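Local coordinates for protein phosphatidylinositol-specific phospholipase C1 (Streptomyces antibioticus, PDB 3H4X) that belongs to the calcium-dependent phosphoinositide phospholipase C family and folds as a single-chain, eight-stranded beta/alpha barrel, at residues T32-H37 with A307-L312; P300-A305 with P328-T333. One frame throughout, in Å; residues are numbered along the deposited sequence.

Contacts 1 and 2 lie side by side at the barrel wall, their centres about 9 Å apart, and both use helix 302-314. Along the chain their segments alternate: 32-37 and 300-305 come first, then 307-312 and 328-333. Contact 1 sets the middle of the helix against strand 31-36, the first of the barrel; contact 2 sets its beginning against the short helix 328-331, close to the C-terminus. The two meet directly, as Val34 CG2 packs 3.5 Å from Val330 O and Val36 CG2 packs 3.6 Å from Leu331 CD2. Elements near the two chain ends thus share one packed layer where the barrel closes.

Contact 1. Residues T32-H37 with A307-L312; sequences TSVGVH and ARVRQL
Val34 of strand 31-36 and Val309 of helix 302-314 carry the apolar part of this buried contact. The two side chains cross at about a right angle, and CG2 of each makes the nearest approach, Val34 CG2 to Val309 CG2 at 3.8 Å. The second branch of the helix residue stands only a little farther off, with Val309 CG1 4.1 Å from Val34 CG2, so the one strand methyl faces both methyls of its partner. On Val34 the other branch, CG1, lies anti to the backbone N (chi1 -173°), which leaves CG2 as the methyl presented to the helix. Leu331 touches Val34 as well and extends the apolar layer beyond the helix. Thr32 only comes near, its CG2 4.4 Å from Val309 O, and covers part of the helix surface without close contact.

Polar bonds hold each partner in place without linking the two. Thr32 OG1 is hydrogen-bonded to Ala317 O, which secures the hydroxyl while the methyl branch turns to the helix. On the helix, the guanidinium of Arg308 is gripped by backbone carbonyls of the preceding loop, NH1 by Ala288 O and NH2 by Pro293 O. A weak bond from Arg308 NE to Gln311 OE1, 3.1 Å long, joins successive turns.

Helix 302-314 belongs to the beta-alpha-beta crossover from strand 282-286 to strand 319-322, the last parallel strands of the barrel. Its packing on strand 31-36, which pairs in parallel with 319-322, covers the closing seam of a TIM-type beta/alpha barrel.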
loop_
_atom_site.group_PDB
_atom_site.type_symbol
_atom_site.label_atom_id
_atom_site.label_comp_id
_atom_site.label_asym_id
_atom_site.label_seq_id
_atom_site.Cartn_x
_atom_site.Cartn_y
_atom_site.Cartn_z
ATOM N N THR A 32 10.685 -9.956 -3.141
ATOM C CA THR A 32 9.956 -9.248 -4.176
ATOM C C THR A 32 8.667 -10.005 -4.430
ATOM O O THR A 32 8.677 -11.228 -4.610
ATOM C CB THR A 32 10.757 -9.167 -5.481
ATOM O OG1 THR A 32 12.032 -8.573 -5.222
ATOM C CG2 THR A 32 10.013 -8.345 -6.516
ATOM N N SER A 33 7.556 -9.280 -4.432
ATOM C CA SER A 33 6.251 -9.886 -4.611
ATOM C C SER A 33 5.406 -9.022 -5.546
ATOM O O SER A 33 5.891 -8.019 -6.079
ATOM C CB SER A 33 5.578 -10.129 -3.255
ATOM O OG SER A 33 5.493 -8.943 -2.487
ATOM N N VAL A 34 4.154 -9.412 -5.752
ATOM C CA VAL A 34 3.374 -8.870 -6.856
ATOM C C VAL A 34 2.064 -8.242 -6.388
ATOM O O VAL A 34 1.391 -8.767 -5.499
ATOM C CB VAL A 34 3.098 -9.970 -7.912
ATOM C CG1 VAL A 34 2.431 -9.381 -9.145
ATOM C CG2 VAL A 34 4.399 -10.675 -8.285
ATOM N N GLY A 35 1.705 -7.114 -6.994
ATOM C CA GLY A 35 0.488 -6.414 -6.618
ATOM C C GLY A 35 -0.463 -6.196 -7.773
ATOM O O GLY A 35 -0.077 -6.284 -8.945
ATOM N N VAL A 36 -1.714 -5.910 -7.429
ATOM C CA VAL A 36 -2.742 -5.589 -8.405
ATOM C C VAL A 36 -3.258 -4.182 -8.161
ATOM O O VAL A 36 -3.744 -3.861 -7.075
ATOM C CB VAL A 36 -3.932 -6.562 -8.333
ATOM C CG1 VAL A 36 -5.005 -6.158 -9.328
ATOM C CG2 VAL A 36 -3.472 -7.980 -8.589
ATOM N N HIS A 37 -3.150 -3.345 -9.183
ATOM C CA HIS A 37 -3.651 -1.983 -9.119
ATOM C C HIS A 37 -5.180 -1.980 -9.168
ATOM O O HIS A 37 -5.785 -2.807 -9.846
ATOM C CB HIS A 37 -3.076 -1.176 -10.286
ATOM C CG HIS A 37 -3.325 0.295 -10.184
ATOM N ND1 HIS A 37 -4.162 0.974 -11.041
ATOM C CD2 HIS A 37 -2.853 1.215 -9.310
ATOM C CE1 HIS A 37 -4.188 2.252 -10.706
ATOM N NE2 HIS A 37 -3.404 2.424 -9.656
ATOM N N ALA A 307 9.000 -13.284 -16.043
ATOM C CA ALA A 307 10.288 -12.705 -16.410
ATOM C C ALA A 307 10.378 -11.262 -15.927
ATOM O O ALA A 307 11.416 -10.816 -15.445
ATOM C CB ALA A 307 10.502 -12.782 -17.915
ATOM N N ARG A 308 9.277 -10.536 -16.061
ATOM C CA ARG A 308 9.233 -9.141 -15.645
ATOM C C ARG A 308 9.392 -9.012 -14.125
ATOM O O ARG A 308 10.129 -8.150 -13.641
ATOM C CB ARG A 308 7.938 -8.491 -16.137
ATOM C CG ARG A 308 7.799 -7.006 -15.835
ATOM C CD ARG A 308 9.004 -6.179 -16.273
ATOM N NE ARG A 308 9.446 -6.422 -17.649
ATOM C CZ ARG A 308 8.859 -5.924 -18.734
ATOM N NH1 ARG A 308 7.769 -5.173 -18.633
ATOM N NH2 ARG A 308 9.360 -6.189 -19.936
ATOM N N VAL A 309 8.719 -9.875 -13.373
ATOM C CA VAL A 309 8.867 -9.872 -11.923
ATOM C C VAL A 309 10.317 -10.154 -11.522
ATOM O O VAL A 309 10.872 -9.492 -10.648
ATOM C CB VAL A 309 7.918 -10.884 -11.255
ATOM C CG1 VAL A 309 8.214 -10.994 -9.773
ATOM C CG2 VAL A 309 6.474 -10.467 -11.479
ATOM N N ARG A 310 10.934 -11.136 -12.174
ATOM C CA ARG A 310 12.326 -11.459 -11.893
ATOM C C ARG A 310 13.257 -10.288 -12.207
ATOM O O ARG A 310 14.200 -10.019 -11.466
ATOM C CB ARG A 310 12.753 -12.696 -12.679
ATOM C CG ARG A 310 12.042 -13.963 -12.256
ATOM C CD ARG A 310 12.549 -14.448 -10.914
ATOM N NE ARG A 310 12.068 -15.792 -10.608
ATOM C CZ ARG A 310 12.583 -16.573 -9.664
ATOM N NH1 ARG A 310 13.601 -16.145 -8.931
ATOM N NH2 ARG A 310 12.081 -17.782 -9.456
ATOM N N GLN A 311 12.992 -9.602 -13.312
ATOM C CA GLN A 311 13.800 -8.445 -13.679
ATOM C C GLN A 311 13.707 -7.371 -12.600
ATOM O O GLN A 311 14.712 -6.799 -12.181
ATOM C CB GLN A 311 13.360 -7.865 -15.025
ATOM C CG GLN A 311 14.182 -6.646 -15.438
ATOM C CD GLN A 311 13.653 -5.952 -16.671
ATOM O OE1 GLN A 311 12.540 -6.213 -17.122
ATOM N NE2 GLN A 311 14.460 -5.061 -17.235
ATOM N N LEU A 312 12.490 -7.096 -12.143
ATOM C CA LEU A 312 12.305 -6.066 -11.130
ATOM C C LEU A 312 12.877 -6.474 -9.776
ATOM O O LEU A 312 13.397 -5.634 -9.045
ATOM C CB LEU A 312 10.834 -5.662 -11.030
ATOM C CG LEU A 312 10.305 -5.078 -12.344
ATOM C CD1 LEU A 312 8.891 -4.540 -12.192
ATOM C CD2 LEU A 312 11.242 -4.003 -12.884
#

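Contact 2. Residues P300-A305 with P328-T333; sequences PTEAEA and PSVLKT
Val330 O, the carbonyl of a residue whose side chain packs on Glu302 and Ala305, is gripped twice by Thr333. Thr333 OG1 donates to Val330 O at 2.9 Å and Thr333 N reaches the same Val330 O at 3.0 Å, both from one face of the carbonyl plane. The hydroxyl arrives well bent, at a C=O...donor angle of 114°. Together the two bonds tie the backbone beyond Val330 into a compact turn.

Across the contact the polar link is a single short bond. Ser329 OG donates to Glu302 OE2 at 2.8 Å, meeting the carboxylate from above, 47° out of its plane. Glu302 spans the gap because CG is anti to the backbone N (chi1 178°) and the chain stays extended beyond it, carrying OE2 to the serine.

Beneath this bond the surfaces are apolar. The side chains of Glu302 and Val330 slide past each other in opposite directions, with Glu302 CG 3.9 Å from Val330 CG2. One turn on, Ala305 CB sits before both branches of the valine, 3.9 Å from Val330 CG1 and 4.0 Å from Val330 CG2. Leu306 and Trp324 also touch Val330 and enclose it further.

The beginning of helix 302-314 is fixed by a capping box: Glu304 N donates to Thr301 OG1 at 3.0 Å, and Thr301 N donates back to Glu304 OE1 at 3.0 Å. Glu302 lies in the first turn, where the helix end would probably stabilise a negative charge. A hydroxyl donating to its carboxylate is consistent with an ionised glutamate, so an exposed charge-assisted bond probably borders a buried aliphatic contact between the two helices.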
loop_
_atom_site.group_PDB
_atom_site.type_symbol
_atom_site.label_atom_id
_atom_site.label_comp_id
_atom_site.label_asym_id
_atom_site.label_seq_id
_atom_site.Cartn_x
_atom_site.Cartn_y
_atom_site.Cartn_z
ATOM N N PRO A 300 -0.817 -10.355 -20.202
ATOM C CA PRO A 300 0.416 -10.826 -20.816
ATOM C C PRO A 300 0.456 -12.341 -20.692
ATOM O O PRO A 300 -0.408 -12.917 -20.037
ATOM C CB PRO A 300 1.494 -10.211 -19.929
ATOM C CG PRO A 300 0.859 -10.185 -18.579
ATOM C CD PRO A 300 -0.600 -9.868 -18.827
ATOM N N THR A 301 1.437 -12.990 -21.306
ATOM C CA THR A 301 1.614 -14.414 -21.066
ATOM C C THR A 301 2.220 -14.600 -19.679
ATOM O O THR A 301 2.874 -13.696 -19.154
ATOM C CB THR A 301 2.522 -15.083 -22.117
ATOM O OG1 THR A 301 3.875 -14.655 -21.927
ATOM C CG2 THR A 301 2.064 -14.737 -23.534
ATOM N N GLU A 302 1.988 -15.761 -19.081
ATOM C CA GLU A 302 2.556 -16.075 -17.779
ATOM C C GLU A 302 4.076 -15.932 -17.802
ATOM O O GLU A 302 4.677 -15.393 -16.869
ATOM C CB GLU A 302 2.163 -17.492 -17.355
ATOM C CG GLU A 302 2.744 -17.926 -16.025
ATOM C CD GLU A 302 2.321 -19.330 -15.635
ATOM O OE1 GLU A 302 2.082 -20.157 -16.541
ATOM O OE2 GLU A 302 2.230 -19.607 -14.420
ATOM N N ALA A 303 4.694 -16.422 -18.874
ATOM C CA ALA A 303 6.145 -16.371 -19.005
ATOM C C ALA A 303 6.653 -14.932 -19.046
ATOM O O ALA A 303 7.657 -14.603 -18.416
ATOM C CB ALA A 303 6.594 -17.136 -20.244
ATOM N N GLU A 304 5.961 -14.087 -19.801
ATOM C CA GLU A 304 6.309 -12.672 -19.884
ATOM C C GLU A 304 6.251 -12.009 -18.507
ATOM O O GLU A 304 7.153 -11.264 -18.121
ATOM C CB GLU A 304 5.371 -11.947 -20.850
ATOM C CG GLU A 304 5.642 -12.220 -22.322
ATOM C CD GLU A 304 4.590 -11.610 -23.224
ATOM O OE1 GLU A 304 3.500 -11.262 -22.723
ATOM O OE2 GLU A 304 4.850 -11.480 -24.441
ATOM N N ALA A 305 5.185 -12.291 -17.765
ATOM C CA ALA A 305 4.967 -11.652 -16.473
ATOM C C ALA A 305 5.997 -12.114 -15.449
ATOM O O ALA A 305 6.550 -11.307 -14.696
ATOM C CB ALA A 305 3.551 -11.927 -15.981
ATOM N N PRO A 328 -3.381 -15.426 -11.472
ATOM C CA PRO A 328 -3.170 -15.597 -10.032
ATOM C C PRO A 328 -1.871 -16.329 -9.693
ATOM O O PRO A 328 -1.283 -16.088 -8.639
ATOM C CB PRO A 328 -4.392 -16.411 -9.582
ATOM C CG PRO A 328 -4.976 -16.980 -10.839
ATOM C CD PRO A 328 -4.655 -16.006 -11.923
ATOM N N SER A 329 -1.421 -17.215 -10.576
ATOM C CA SER A 329 -0.167 -17.921 -10.351
ATOM C C SER A 329 0.989 -16.927 -10.269
ATOM O O SER A 329 1.888 -17.070 -9.439
ATOM C CB SER A 329 0.086 -18.944 -11.463
ATOM O OG SER A 329 0.458 -18.304 -12.671
ATOM N N VAL A 330 0.956 -15.919 -11.135
ATOM C CA VAL A 330 1.959 -14.864 -11.116
ATOM C C VAL A 330 1.779 -13.978 -9.883
ATOM O O VAL A 330 2.751 -13.610 -9.225
ATOM C CB VAL A 330 1.901 -14.005 -12.395
ATOM C CG1 VAL A 330 2.847 -12.817 -12.289
ATOM C CG2 VAL A 330 2.233 -14.853 -13.617
ATOM N N LEU A 331 0.531 -13.656 -9.557
ATOM C CA LEU A 331 0.253 -12.795 -8.407
ATOM C C LEU A 331 0.802 -13.354 -7.098
ATOM O O LEU A 331 1.144 -12.591 -6.194
ATOM C CB LEU A 331 -1.245 -12.530 -8.270
ATOM C CG LEU A 331 -1.871 -11.798 -9.454
ATOM C CD1 LEU A 331 -3.350 -11.566 -9.198
ATOM C CD2 LEU A 331 -1.155 -10.487 -9.723
ATOM N N LYS A 332 0.886 -14.680 -6.995
ATOM C CA LYS A 332 1.348 -15.323 -5.766
ATOM C C LYS A 332 2.869 -15.403 -5.671
ATOM O O LYS A 332 3.407 -15.849 -4.661
ATOM C CB LYS A 332 0.774 -16.737 -5.647
ATOM C CG LYS A 332 -0.729 -16.808 -5.551
ATOM C CD LYS A 332 -1.200 -18.252 -5.522
ATOM C CE LYS A 332 -2.711 -18.324 -5.433
ATOM N NZ LYS A 332 -3.339 -17.587 -6.554
ATOM N N THR A 333 3.555 -14.987 -6.729
ATOM C CA THR A 333 5.006 -15.120 -6.806
ATOM C C THR A 333 5.724 -14.314 -5.724
ATOM O O THR A 333 5.454 -13.125 -5.541
ATOM C CB THR A 333 5.532 -14.680 -8.189
ATOM O OG1 THR A 333 4.935 -15.486 -9.210
ATOM C CG2 THR A 333 7.046 -14.824 -8.258
#